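1-pyrroline-5-carboxylate dehydrogenase (Thermus thermophilus, PDB 1UZB) probably catalyses the NAD(P)-dependent oxidation of glutamate semialdehyde, the open form of 1-pyrroline-5-carboxylate, to glutamate. Local coordinates at residues Leu174-Pro182 / Val248-Thr259; Gly192-Asn202 / Asp501-Met509. All blocks are in the same frame, centred on the assembly; numbering follows the deposited sequence.

Interaction 1: Leu174-Pro182 / Val248-Thr259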
ATOM      1  N   LEU A 174     -28.817   8.437   3.630  1.00  5.29           N
ATOM      2  CA  LEU A 174     -30.137   8.434   3.006  1.00  5.73           C
ATOM      3  C   LEU A 174     -31.167   9.364   3.631  1.00  6.47           C
ATOM      4  O   LEU A 174     -31.870  10.079   2.918  1.00  7.16           O
ATOM      5  CB  LEU A 174     -30.697   7.011   3.001  1.00  6.34           C
ATOM      6  CG  LEU A 174     -29.822   5.927   2.368  1.00  5.76           C
ATOM      7  CD1 LEU A 174     -30.443   4.557   2.598  1.00  6.40           C
ATOM      8  CD2 LEU A 174     -29.662   6.215   0.885  1.00  8.00           C
ATOM      9  N   GLY A 175     -31.277   9.338   4.955  1.00  5.44           N
ATOM     10  CA  GLY A 175     -32.245  10.183   5.631  1.00  6.07           C
ATOM     11  C   GLY A 175     -32.705   9.557   6.930  1.00  5.97           C
ATOM     12  O   GLY A 175     -31.906   8.971   7.656  1.00  6.10           O
ATOM     13  N   ALA A 176     -33.996   9.691   7.223  1.00  5.89           N
ATOM     14  CA  ALA A 176     -34.578   9.135   8.439  1.00  5.92           C
ATOM     15  C   ALA A 176     -35.230   7.798   8.120  1.00  5.86           C
ATOM     16  O   ALA A 176     -35.987   7.683   7.152  1.00  7.44           O
ATOM     17  CB  ALA A 176     -35.615  10.097   9.019  1.00  6.45           C
ATOM     18  N   GLY A 177     -34.932   6.792   8.937  1.00  6.04           N
ATOM     19  CA  GLY A 177     -35.499   5.472   8.726  1.00  6.40           C
ATOM     20  C   GLY A 177     -36.005   4.846  10.009  1.00  5.88           C
ATOM     21  O   GLY A 177     -35.870   5.414  11.094  1.00  6.80           O
ATOM     22  N   VAL A 178     -36.602   3.666   9.884  1.00  5.41           N
ATOM     23  CA  VAL A 178     -37.128   2.973  11.047  1.00  5.45           C
ATOM     24  C   VAL A 178     -36.415   1.645  11.281  1.00  5.47           C
ATOM     25  O   VAL A 178     -36.075   0.921  10.334  1.00  5.92           O
ATOM     26  CB  VAL A 178     -38.659   2.727  10.911  1.00  5.60           C
ATOM     27  CG1 VAL A 178     -38.955   1.919   9.656  1.00  6.77           C
ATOM     28  CG2 VAL A 178     -39.189   2.009  12.151  1.00  6.75           C
ATOM     29  N   VAL A 179     -36.171   1.356  12.555  1.00  5.02           N
ATOM     30  CA  VAL A 179     -35.530   0.122  12.977  1.00  5.93           C
ATOM     31  C   VAL A 179     -36.553  -0.682  13.776  1.00  5.92           C
ATOM     32  O   VAL A 179     -37.167  -0.165  14.712  1.00  6.98           O
ATOM     33  CB  VAL A 179     -34.296   0.414  13.868  1.00  6.10           C
ATOM     34  CG1 VAL A 179     -33.862  -0.845  14.611  1.00  8.60           C
ATOM     35  CG2 VAL A 179     -33.156   0.933  13.005  1.00  9.68           C
ATOM     36  N   ILE A 180     -36.742  -1.937  13.390  1.00  6.37           N
ATOM     37  CA  ILE A 180     -37.677  -2.832  14.065  1.00  6.30           C
ATOM     38  C   ILE A 180     -36.804  -3.967  14.588  1.00  6.23           C
ATOM     39  O   ILE A 180     -36.373  -4.841  13.831  1.00  6.21           O
ATOM     40  CB  ILE A 180     -38.745  -3.343  13.074  1.00  7.15           C
ATOM     41  CG1 ILE A 180     -39.547  -2.147  12.549  1.00  9.93           C
ATOM     42  CG2 ILE A 180     -39.670  -4.349  13.755  1.00  8.54           C
ATOM     43  CD1 ILE A 180     -40.545  -2.483  11.473  1.00 12.69           C
ATOM     44  N   ALA A 181     -36.539  -3.928  15.891  1.00  6.42           N
ATOM     45  CA  ALA A 181     -35.658  -4.887  16.553  1.00  6.45           C
ATOM     46  C   ALA A 181     -36.311  -6.130  17.150  1.00  6.36           C
ATOM     47  O   ALA A 181     -37.506  -6.152  17.434  1.00  8.27           O
ATOM     48  CB  ALA A 181     -34.854  -4.164  17.633  1.00  7.42           C
ATOM     49  N   PRO A 182     -35.509  -7.183  17.362  1.00  6.49           N
ATOM     50  CA  PRO A 182     -35.964  -8.454  17.926  1.00  6.67           C
ATOM     51  C   PRO A 182     -35.847  -8.493  19.445  1.00  6.41           C
ATOM     52  O   PRO A 182     -35.149  -7.674  20.048  1.00  7.00           O
ATOM     53  CB  PRO A 182     -35.027  -9.455  17.272  1.00  8.24           C
ATOM     54  CG  PRO A 182     -33.730  -8.717  17.322  1.00  8.58           C
ATOM     55  CD  PRO A 182     -34.117  -7.303  16.886  1.00  8.75           C
ATOM     56  N   VAL A 248     -43.470   1.803   8.390  1.00  7.36           N
ATOM     57  CA  VAL A 248     -43.055   1.035   7.224  1.00  7.07           C
ATOM     58  C   VAL A 248     -43.751   1.511   5.947  1.00  8.22           C
ATOM     59  O   VAL A 248     -43.131   1.577   4.886  1.00  9.14           O
ATOM     60  CB  VAL A 248     -43.335  -0.473   7.431  1.00  8.62           C
ATOM     61  CG1 VAL A 248     -43.212  -1.220   6.112  1.00  9.48           C
ATOM     62  CG2 VAL A 248     -42.354  -1.042   8.455  1.00  9.72           C
ATOM     63  N   GLU A 249     -45.032   1.853   6.057  1.00  9.46           N
ATOM     64  CA  GLU A 249     -45.818   2.298   4.905  1.00 10.52           C
ATOM     65  C   GLU A 249     -45.820   3.812   4.685  1.00  9.44           C
ATOM     66  O   GLU A 249     -46.389   4.304   3.710  1.00 10.77           O
ATOM     67  CB  GLU A 249     -47.266   1.818   5.054  1.00 13.59           C
ATOM     68  CG  GLU A 249     -47.411   0.313   5.230  1.00 17.59           C
ATOM     69  CD  GLU A 249     -48.850  -0.115   5.457  1.00 20.84           C
ATOM     70  OE1 GLU A 249     -49.485   0.401   6.402  1.00 23.96           O
ATOM     71  OE2 GLU A 249     -49.345  -0.974   4.696  1.00 24.28           O
ATOM     72  N   HIS A 250     -45.172   4.544   5.582  1.00  8.26           N
ATOM     73  CA  HIS A 250     -45.127   6.001   5.508  1.00  8.25           C
ATOM     74  C   HIS A 250     -44.375   6.513   4.280  1.00  8.87           C
ATOM     75  O   HIS A 250     -43.304   6.010   3.938  1.00  8.19           O
ATOM     76  CB  HIS A 250     -44.479   6.546   6.782  1.00  8.57           C
ATOM     77  CG  HIS A 250     -44.847   7.960   7.100  1.00  7.94           C
ATOM     78  ND1 HIS A 250     -44.480   9.027   6.307  1.00  7.42           N
ATOM     79  CD2 HIS A 250     -45.537   8.486   8.141  1.00  9.70           C
ATOM     80  CE1 HIS A 250     -44.928  10.147   6.846  1.00  9.24           C
ATOM     81  NE2 HIS A 250     -45.572   9.846   7.959  1.00 10.10           N
ATOM     82  N   PRO A 251     -44.930   7.522   3.592  1.00  8.04           N
ATOM     83  CA  PRO A 251     -44.239   8.044   2.411  1.00  8.17           C
ATOM     84  C   PRO A 251     -42.926   8.749   2.749  1.00  7.80           C
ATOM     85  O   PRO A 251     -42.062   8.900   1.887  1.00  9.59           O
ATOM     86  CB  PRO A 251     -45.266   8.998   1.801  1.00  8.25           C
ATOM     87  CG  PRO A 251     -46.036   9.477   2.999  1.00  8.05           C
ATOM     88  CD  PRO A 251     -46.221   8.206   3.794  1.00  8.52           C
ATOM     89  N   ARG A 252     -42.771   9.160   4.005  1.00  7.82           N
ATOM     90  CA  ARG A 252     -41.564   9.866   4.424  1.00  8.39           C
ATOM     91  C   ARG A 252     -40.518   9.030   5.166  1.00  7.15           C
ATOM     92  O   ARG A 252     -39.583   9.577   5.753  1.00  8.66           O
ATOM     93  CB  ARG A 252     -41.940  11.091   5.261  1.00 10.47           C
ATOM     94  CG  ARG A 252     -42.761  12.122   4.501  1.00 15.53           C
ATOM     95  CD  ARG A 252     -42.000  12.664   3.299  1.00 20.42           C
ATOM     96  NE  ARG A 252     -40.766  13.338   3.693  1.00 25.94           N
ATOM     97  CZ  ARG A 252     -39.924  13.916   2.841  1.00 27.27           C
ATOM     98  NH1 ARG A 252     -40.180  13.904   1.541  1.00 28.98           N
ATOM     99  NH2 ARG A 252     -38.823  14.504   3.291  1.00 28.54           N
ATOM    100  N   ILE A 253     -40.684   7.714   5.163  1.00  6.71           N
ATOM    101  CA  ILE A 253     -39.695   6.835   5.782  1.00  5.93           C
ATOM    102  C   ILE A 253     -38.768   6.427   4.635  1.00  6.01           C
ATOM    103  O   ILE A 253     -39.218   5.907   3.611  1.00  6.35           O
ATOM    104  CB  ILE A 253     -40.364   5.606   6.447  1.00  5.84           C
ATOM    105  CG1 ILE A 253     -40.733   5.956   7.890  1.00  6.65           C
ATOM    106  CG2 ILE A 253     -39.438   4.395   6.412  1.00  6.72           C
ATOM    107  CD1 ILE A 253     -39.531   6.141   8.818  1.00  8.46           C
ATOM    108  N   ARG A 254     -37.473   6.685   4.801  1.00  5.23           N
ATOM    109  CA  ARG A 254     -36.495   6.399   3.751  1.00  5.27           C
ATOM    110  C   ARG A 254     -36.007   4.959   3.672  1.00  4.51           C
ATOM    111  O   ARG A 254     -35.750   4.442   2.584  1.00  5.71           O
ATOM    112  CB  ARG A 254     -35.290   7.335   3.901  1.00  6.65           C
ATOM    113  CG  ARG A 254     -34.285   7.255   2.756  1.00  5.52           C
ATOM    114  CD  ARG A 254     -34.889   7.792   1.472  1.00  5.44           C
ATOM    115  NE  ARG A 254     -34.067   7.591   0.281  1.00  7.14           N
ATOM    116  CZ  ARG A 254     -33.989   6.450  -0.394  1.00  6.31           C
ATOM    117  NH1 ARG A 254     -33.228   6.373  -1.477  1.00  8.50           N
ATOM    118  NH2 ARG A 254     -34.666   5.380   0.010  1.00  7.39           N
ATOM    119  N   PHE A 255     -35.853   4.319   4.824  1.00  4.90           N
ATOM    120  CA  PHE A 255     -35.393   2.941   4.855  1.00  4.90           C
ATOM    121  C   PHE A 255     -35.954   2.219   6.056  1.00  5.31           C
ATOM    122  O   PHE A 255     -36.397   2.843   7.022  1.00  5.87           O
ATOM    123  CB  PHE A 255     -33.857   2.870   4.887  1.00  5.51           C
ATOM    124  CG  PHE A 255     -33.229   3.528   6.092  1.00  5.86           C
ATOM    125  CD1 PHE A 255     -32.846   4.863   6.050  1.00  5.57           C
ATOM    126  CD2 PHE A 255     -33.023   2.812   7.273  1.00  5.69           C
ATOM    127  CE1 PHE A 255     -32.266   5.478   7.159  1.00  6.70           C
ATOM    128  CE2 PHE A 255     -32.443   3.420   8.387  1.00  6.36           C
ATOM    129  CZ  PHE A 255     -32.063   4.756   8.330  1.00  6.88           C
ATOM    130  N   ILE A 256     -35.916   0.895   5.990  1.00  5.43           N
ATOM    131  CA  ILE A 256     -36.416   0.053   7.063  1.00  6.72           C
ATOM    132  C   ILE A 256     -35.363  -1.005   7.349  1.00  6.58           C
ATOM    133  O   ILE A 256     -34.901  -1.684   6.436  1.00  7.20           O
ATOM    134  CB  ILE A 256     -37.718  -0.658   6.641  1.00  6.67           C
ATOM    135  CG1 ILE A 256     -38.775   0.378   6.257  1.00  8.76           C
ATOM    136  CG2 ILE A 256     -38.231  -1.538   7.769  1.00  9.89           C
ATOM    137  CD1 ILE A 256     -39.784  -0.137   5.246  1.00 11.04           C
ATOM    138  N   ASN A 257     -34.968  -1.120   8.613  1.00  6.23           N
ATOM    139  CA  ASN A 257     -33.988  -2.117   9.019  1.00  6.33           C
ATOM    140  C   ASN A 257     -34.761  -3.032   9.967  1.00  6.83           C
ATOM    141  O   ASN A 257     -35.199  -2.606  11.037  1.00  7.18           O
ATOM    142  CB  ASN A 257     -32.808  -1.438   9.723  1.00  6.89           C
ATOM    143  CG  ASN A 257     -31.561  -2.305   9.745  1.00  6.17           C
ATOM    144  OD1 ASN A 257     -31.500  -3.355   9.102  1.00  8.68           O
ATOM    145  ND2 ASN A 257     -30.553  -1.860  10.486  1.00  7.41           N
ATOM    146  N   PHE A 258     -34.943  -4.283   9.558  1.00  6.20           N
ATOM    147  CA  PHE A 258     -35.718  -5.239  10.334  1.00  6.29           C
ATOM    148  C   PHE A 258     -35.038  -6.570  10.591  1.00  7.60           C
ATOM    149  O   PHE A 258     -34.355  -7.114   9.725  1.00  7.09           O
ATOM    150  CB  PHE A 258     -37.043  -5.510   9.611  1.00  6.65           C
ATOM    151  CG  PHE A 258     -37.816  -6.679  10.163  1.00  6.51           C
ATOM    152  CD1 PHE A 258     -38.647  -6.522  11.264  1.00  7.75           C
ATOM    153  CD2 PHE A 258     -37.718  -7.936   9.568  1.00  6.44           C
ATOM    154  CE1 PHE A 258     -39.375  -7.597  11.767  1.00  9.02           C
ATOM    155  CE2 PHE A 258     -38.442  -9.023  10.063  1.00  7.18           C
ATOM    156  CZ  PHE A 258     -39.271  -8.852  11.164  1.00  7.63           C
ATOM    157  N   THR A 259     -35.249  -7.086  11.798  1.00  7.56           N
ATOM    158  CA  THR A 259     -34.742  -8.392  12.192  1.00  8.84           C
ATOM    159  C   THR A 259     -35.881  -9.016  12.989  1.00  8.30           C
ATOM    160  O   THR A 259     -36.336  -8.448  13.980  1.00  9.20           O
ATOM    161  CB  THR A 259     -33.476  -8.301  13.070  1.00 10.06           C
ATOM    162  OG1 THR A 259     -32.422  -7.673  12.327  1.00 10.76           O
ATOM    163  CG2 THR A 259     -33.020  -9.698  13.481  1.00 11.35           C
TER
HETATM  164  O   HOH W   1     -32.039   9.615   0.195  1.00  7.39           O
HETATM  165  O   HOH W   2     -38.603  -8.028  15.460  1.00 13.33           O
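Phe-255 sets its CG between its own backbone N and carbonyl carbon (chi1 61°), which folds the ring back over Gly-177. The CA of Gly-177 sits above the middle of that ring, 3.5 Å from the centroid of Phe-255 and only 10° off the ring normal, a CH-pi contact. A side chain on Gly-177 would run into CE2 of Phe-255, so the bare backbone is what lets the ring lie flat.

Gly-177 and Phe-255 belong to strands 176-180 and 255-259, which run parallel. Val-178 and Ile-180 each use both polar backbone atoms: Val-178 N donates to Phe-255 O (3.0 Å), Asn-257 N donates to Val-178 O (2.9 Å), Ile-180 N donates to Asn-257 O (2.9 Å), and Thr-259 N closes the series on Ile-180 O. On one sheet face, Val-178 CG1 lies alongside Ile-256 CG1 (3.7 Å), and Ile-180 CG2 meets the edge of the Phe-258 ring at CD1 (3.5 Å). Val-179 and Asn-257 share the other face, where Asn-257 ND2 bonds Tyr-502 OH and Met-193 O.

Parallel strands packed between helices 262-272 and 188-199 are consistent with the Rossmann-like nucleotide-binding domain of aldehyde dehydrogenases.

Arg-254 presses CG on Leu-174 CB (3.6 Å). The chemistry implies a buried seam in which regular backbone bonding fixes the register and apolar packing fills one face, while NE of the arginine is met by a water, itself bonded to Leu-174 O, and NH2 by the carbonyl of Phe-282.

Interaction 2: Gly192-Asn202 / Asp501-Met509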
ATOM      1  N   GLY A 192     -26.883  -2.532  17.221  1.00  5.04           N
ATOM      2  CA  GLY A 192     -26.266  -2.580  15.908  1.00  5.56           C
ATOM      3  C   GLY A 192     -27.114  -2.005  14.791  1.00  4.68           C
ATOM      4  O   GLY A 192     -26.628  -1.251  13.940  1.00  5.11           O
ATOM      5  N   MET A 193     -28.393  -2.362  14.790  1.00  5.25           N
ATOM      6  CA  MET A 193     -29.320  -1.900  13.763  1.00  5.21           C
ATOM      7  C   MET A 193     -29.528  -0.392  13.772  1.00  4.69           C
ATOM      8  O   MET A 193     -29.884   0.200  12.750  1.00  5.01           O
ATOM      9  CB  MET A 193     -30.672  -2.590  13.928  1.00  7.49           C
ATOM     10  CG  MET A 193     -30.635  -4.090  13.743  1.00  7.86           C
ATOM     11  SD  MET A 193     -32.276  -4.795  13.956  1.00 11.79           S
ATOM     12  CE  MET A 193     -32.890  -4.468  12.357  1.00 11.50           C
ATOM     13  N   ILE A 194     -29.309   0.222  14.931  1.00  4.54           N
ATOM     14  CA  ILE A 194     -29.464   1.663  15.098  1.00  5.41           C
ATOM     15  C   ILE A 194     -28.175   2.429  14.803  1.00  4.69           C
ATOM     16  O   ILE A 194     -28.163   3.347  13.981  1.00  5.87           O
ATOM     17  CB  ILE A 194     -29.885   2.017  16.548  1.00  4.10           C
ATOM     18  CG1 ILE A 194     -31.279   1.463  16.847  1.00  5.10           C
ATOM     19  CG2 ILE A 194     -29.843   3.528  16.755  1.00  6.74           C
ATOM     20  CD1 ILE A 194     -31.687   1.615  18.296  1.00  7.01           C
ATOM     21  N   VAL A 195     -27.085   2.041  15.464  1.00  5.04           N
ATOM     22  CA  VAL A 195     -25.831   2.766  15.301  1.00  6.45           C
ATOM     23  C   VAL A 195     -25.152   2.631  13.947  1.00  5.43           C
ATOM     24  O   VAL A 195     -24.382   3.507  13.565  1.00  6.16           O
ATOM     25  CB  VAL A 195     -24.817   2.423  16.440  1.00  7.64           C
ATOM     26  CG1 VAL A 195     -25.446   2.718  17.797  1.00  8.96           C
ATOM     27  CG2 VAL A 195     -24.379   0.974  16.357  1.00  9.25           C
ATOM     28  N   GLY A 196     -25.427   1.554  13.220  1.00  5.40           N
ATOM     29  CA  GLY A 196     -24.826   1.400  11.904  1.00  5.92           C
ATOM     30  C   GLY A 196     -25.300   2.534  11.006  1.00  5.12           C
ATOM     31  O   GLY A 196     -24.491   3.308  10.485  1.00  6.06           O
ATOM     32  N   PRO A 197     -26.620   2.662  10.803  1.00  4.80           N
ATOM     33  CA  PRO A 197     -27.147   3.737   9.953  1.00  4.89           C
ATOM     34  C   PRO A 197     -26.780   5.131  10.472  1.00  4.50           C
ATOM     35  O   PRO A 197     -26.413   6.020   9.703  1.00  4.54           O
ATOM     36  CB  PRO A 197     -28.654   3.499   9.995  1.00  5.86           C
ATOM     37  CG  PRO A 197     -28.752   2.007  10.157  1.00  6.88           C
ATOM     38  CD  PRO A 197     -27.681   1.708  11.174  1.00  6.23           C
ATOM     39  N   VAL A 198     -26.876   5.311  11.783  1.00  4.61           N
ATOM     40  CA  VAL A 198     -26.576   6.593  12.410  1.00  4.35           C
ATOM     41  C   VAL A 198     -25.114   7.008  12.260  1.00  5.28           C
ATOM     42  O   VAL A 198     -24.815   8.185  12.071  1.00  4.55           O
ATOM     43  CB  VAL A 198     -26.954   6.557  13.915  1.00  5.05           C
ATOM     44  CG1 VAL A 198     -26.358   7.748  14.654  1.00  7.13           C
ATOM     45  CG2 VAL A 198     -28.469   6.556  14.057  1.00  5.91           C
ATOM     46  N   ALA A 199     -24.206   6.042  12.330  1.00  5.13           N
ATOM     47  CA  ALA A 199     -22.780   6.330  12.223  1.00  5.20           C
ATOM     48  C   ALA A 199     -22.415   7.109  10.966  1.00  5.05           C
ATOM     49  O   ALA A 199     -21.580   8.018  11.010  1.00  5.71           O
ATOM     50  CB  ALA A 199     -21.984   5.032  12.272  1.00  6.13           C
ATOM     51  N   VAL A 200     -23.044   6.761   9.850  1.00  4.67           N
ATOM     52  CA  VAL A 200     -22.741   7.422   8.592  1.00  5.01           C
ATOM     53  C   VAL A 200     -23.631   8.610   8.244  1.00  4.84           C
ATOM     54  O   VAL A 200     -23.589   9.108   7.116  1.00  6.06           O
ATOM     55  CB  VAL A 200     -22.742   6.412   7.417  1.00  5.27           C
ATOM     56  CG1 VAL A 200     -21.624   5.396   7.612  1.00  7.15           C
ATOM     57  CG2 VAL A 200     -24.094   5.719   7.315  1.00  6.82           C
ATOM     58  N   GLY A 201     -24.449   9.062   9.193  1.00  4.24           N
ATOM     59  CA  GLY A 201     -25.259  10.240   8.930  1.00  4.71           C
ATOM     60  C   GLY A 201     -26.765  10.131   8.834  1.00  4.75           C
ATOM     61  O   GLY A 201     -27.428  11.135   8.587  1.00  4.98           O
ATOM     62  N   ASN A 202     -27.318   8.937   9.006  1.00  4.24           N
ATOM     63  CA  ASN A 202     -28.767   8.778   8.953  1.00  4.31           C
ATOM     64  C   ASN A 202     -29.330   9.024  10.348  1.00  4.60           C
ATOM     65  O   ASN A 202     -28.581   9.119  11.326  1.00  5.51           O
ATOM     66  CB  ASN A 202     -29.132   7.355   8.526  1.00  4.32           C
ATOM     67  CG  ASN A 202     -28.657   7.020   7.132  1.00  3.71           C
ATOM     68  OD1 ASN A 202     -29.263   7.426   6.142  1.00  4.47           O
ATOM     69  ND2 ASN A 202     -27.559   6.277   7.046  1.00  5.01           N
ATOM     70  N   ASP A 501     -19.271  -3.950   4.705  1.00  5.33           N
ATOM     71  CA  ASP A 501     -20.364  -3.847   3.741  1.00  6.55           C
ATOM     72  C   ASP A 501     -21.690  -3.388   4.330  1.00  6.11           C
ATOM     73  O   ASP A 501     -22.527  -2.845   3.618  1.00  8.08           O
ATOM     74  CB  ASP A 501     -20.592  -5.193   3.041  1.00  7.61           C
ATOM     75  CG  ASP A 501     -19.558  -5.487   1.973  1.00  9.64           C
ATOM     76  OD1 ASP A 501     -18.622  -4.677   1.795  1.00 10.68           O
ATOM     77  OD2 ASP A 501     -19.691  -6.537   1.308  1.00  8.76           O
ATOM     78  N   TYR A 502     -21.888  -3.605   5.625  1.00  5.39           N
ATOM     79  CA  TYR A 502     -23.150  -3.220   6.246  1.00  6.19           C
ATOM     80  C   TYR A 502     -23.463  -1.738   6.085  1.00  5.44           C
ATOM     81  O   TYR A 502     -24.585  -1.371   5.744  1.00  6.38           O
ATOM     82  CB  TYR A 502     -23.131  -3.570   7.734  1.00  5.77           C
ATOM     83  CG  TYR A 502     -24.481  -3.497   8.419  1.00  5.69           C
ATOM     84  CD1 TYR A 502     -25.510  -4.371   8.067  1.00  5.30           C
ATOM     85  CD2 TYR A 502     -24.702  -2.614   9.475  1.00  6.41           C
ATOM     86  CE1 TYR A 502     -26.719  -4.379   8.757  1.00  5.79           C
ATOM     87  CE2 TYR A 502     -25.909  -2.614  10.176  1.00  6.80           C
ATOM     88  CZ  TYR A 502     -26.907  -3.504   9.813  1.00  6.38           C
ATOM     89  OH  TYR A 502     -28.079  -3.552  10.536  1.00  8.53           O
ATOM     90  N   LEU A 503     -22.472  -0.883   6.313  1.00  5.15           N
ATOM     91  CA  LEU A 503     -22.704   0.553   6.226  1.00  5.12           C
ATOM     92  C   LEU A 503     -23.031   1.071   4.827  1.00  4.70           C
ATOM     93  O   LEU A 503     -23.729   2.075   4.684  1.00  5.42           O
ATOM     94  CB  LEU A 503     -21.511   1.314   6.815  1.00  5.57           C
ATOM     95  CG  LEU A 503     -21.142   0.917   8.252  1.00  6.11           C
ATOM     96  CD1 LEU A 503     -20.026   1.817   8.757  1.00  7.63           C
ATOM     97  CD2 LEU A 503     -22.363   1.024   9.160  1.00  7.70           C
ATOM     98  N   ARG A 504     -22.542   0.389   3.796  1.00  5.38           N
ATOM     99  CA  ARG A 504     -22.811   0.804   2.421  1.00  6.25           C
ATOM    100  C   ARG A 504     -24.313   0.791   2.128  1.00  5.84           C
ATOM    101  O   ARG A 504     -24.801   1.537   1.275  1.00  5.62           O
ATOM    102  CB  ARG A 504     -22.096  -0.133   1.440  1.00  6.40           C
ATOM    103  CG  ARG A 504     -22.327   0.201  -0.032  1.00  6.72           C
ATOM    104  CD  ARG A 504     -21.710   1.539  -0.384  1.00  7.28           C
ATOM    105  NE  ARG A 504     -21.948   1.928  -1.771  1.00  8.07           N
ATOM    106  CZ  ARG A 504     -23.089   2.436  -2.226  1.00  7.72           C
ATOM    107  NH1 ARG A 504     -23.196   2.760  -3.506  1.00  8.60           N
ATOM    108  NH2 ARG A 504     -24.120   2.629  -1.408  1.00  7.64           N
ATOM    109  N   LEU A 505     -25.037  -0.071   2.837  1.00  5.59           N
ATOM    110  CA  LEU A 505     -26.478  -0.203   2.664  1.00  4.71           C
ATOM    111  C   LEU A 505     -27.242   1.056   3.059  1.00  5.00           C
ATOM    112  O   LEU A 505     -28.373   1.275   2.617  1.00  5.75           O
ATOM    113  CB  LEU A 505     -26.990  -1.371   3.504  1.00  7.10           C
ATOM    114  CG  LEU A 505     -26.396  -2.747   3.202  1.00 10.10           C
ATOM    115  CD1 LEU A 505     -26.873  -3.734   4.252  1.00 11.36           C
ATOM    116  CD2 LEU A 505     -26.794  -3.195   1.809  1.00 11.32           C
ATOM    117  N   PHE A 506     -26.620   1.893   3.881  1.00  5.11           N
ATOM    118  CA  PHE A 506     -27.272   3.103   4.362  1.00  4.12           C
ATOM    119  C   PHE A 506     -26.706   4.378   3.746  1.00  5.49           C
ATOM    120  O   PHE A 506     -26.832   5.469   4.310  1.00  5.79           O
ATOM    121  CB  PHE A 506     -27.177   3.142   5.889  1.00  5.87           C
ATOM    122  CG  PHE A 506     -27.713   1.894   6.535  0.50  5.59           C
ATOM    123  CD1 PHE A 506     -26.874   0.820   6.821  0.50  6.69           C
ATOM    124  CD2 PHE A 506     -29.073   1.758   6.780  0.50  6.02           C
ATOM    125  CE1 PHE A 506     -27.386  -0.369   7.339  0.50  7.22           C
ATOM    126  CE2 PHE A 506     -29.594   0.576   7.296  0.50  7.45           C
ATOM    127  CZ  PHE A 506     -28.748  -0.489   7.576  0.50  6.86           C
ATOM    128  N   LEU A 507     -26.110   4.231   2.566  1.00  4.53           N
ATOM    129  CA  LEU A 507     -25.507   5.341   1.841  1.00  4.72           C
ATOM    130  C   LEU A 507     -25.877   5.307   0.364  1.00  4.08           C
ATOM    131  O   LEU A 507     -26.194   4.250  -0.186  1.00  5.11           O
ATOM    132  CB  LEU A 507     -23.980   5.255   1.930  1.00  6.00           C
ATOM    133  CG  LEU A 507     -23.333   5.374   3.307  1.00  4.69           C
ATOM    134  CD1 LEU A 507     -21.887   4.903   3.237  1.00  6.53           C
ATOM    135  CD2 LEU A 507     -23.414   6.818   3.783  1.00  6.94           C
ATOM    136  N   GLU A 508     -25.846   6.477  -0.265  1.00  4.83           N
ATOM    137  CA  GLU A 508     -26.067   6.579  -1.697  1.00  5.95           C
ATOM    138  C   GLU A 508     -24.867   7.373  -2.216  1.00  6.34           C
ATOM    139  O   GLU A 508     -24.186   8.050  -1.437  1.00  7.76           O
ATOM    140  CB  GLU A 508     -27.423   7.232  -2.035  1.00  8.07           C
ATOM    141  CG  GLU A 508     -27.765   8.558  -1.386  1.00  8.69           C
ATOM    142  CD  GLU A 508     -29.226   8.933  -1.624  1.00  9.36           C
ATOM    143  OE1 GLU A 508     -29.907   8.216  -2.391  1.00 10.70           O
ATOM    144  OE2 GLU A 508     -29.696   9.940  -1.054  1.00 12.20           O
ATOM    145  N   MET A 509     -24.582   7.271  -3.510  1.00  4.16           N
ATOM    146  CA  MET A 509     -23.417   7.936  -4.082  1.00  5.07           C
ATOM    147  C   MET A 509     -23.729   9.091  -5.017  1.00  4.64           C
ATOM    148  O   MET A 509     -24.665   9.027  -5.815  1.00  5.73           O
ATOM    149  CB  MET A 509     -22.564   6.914  -4.840  1.00  4.95           C
ATOM    150  CG  MET A 509     -21.187   7.433  -5.248  1.00  5.90           C
ATOM    151  SD  MET A 509     -20.381   6.470  -6.558  1.00  6.48           S
ATOM    152  CE  MET A 509     -20.237   4.867  -5.792  1.00  9.65           C
TER
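Asn-202 and Phe-506 supply the hydrogen bonding. With its CG opposite its own carbonyl carbon (chi1 -63°), Asn-202 brings ND2 to two carbonyl oxygens. ND2 of Asn-202 donates almost straight to the backbone O of Phe-506 (2.9 Å, 169°), in the carbonyl plane and on a lone pair. The same ND2 turns back to Pro-197 O (2.9 Å), which Asn-202 N also grips from the same face of that carbonyl. A leucine here would probably leave Phe-506 O without this donor and strip the side-chain bond from Pro-197 O.

Ring packing comes next. Phe-506 is modelled in two conformers; in one of them Pro-197 CG rests over a ring face, 3.4 Å from the centroid of Phe-506, a CH-pi contact. Gly-196 lets Tyr-502 come close, since a CB there would clash with CE2 of that ring.

Among aliphatic contacts, Val-200 CB meets Leu-507 CD2 (3.7 Å) and Val-200 CG1 meets Leu-503 CD1 (4.1 Å). Separately, the methyl CD2 of Leu-503 touches the backbone O of Gly-196 (3.4 Å).

Helix 188-199 ends in a Schellman motif, with Gly-201 at positive phi as its C-prime residue; ND2 of Asn-202 joins that helix end to the turn leading into strand 507-515.

In the fold
From the N terminus the segments come in the order 174-182, 192-202, 248-259, 501-509, so the two contacts cross rather than nest. Interaction 1 closes a loop of 65 residues; interaction 2 starts inside that loop and closes a longer one, of 298 residues, near the C terminus. The first joins neighbouring parallel strands, and the second brings helix 188-199, which follows strand 165-180, against the turn before strand 507-515, an antiparallel neighbour of 165-180 in the same sheet. Asn-202 OD1 probably bonds Gly-175 N, linking the contacts directly. Within 501-509, Arg-504 forms a salt bridge with Asp-501 of a second subunit, carrying the arrangement to the subunit interface.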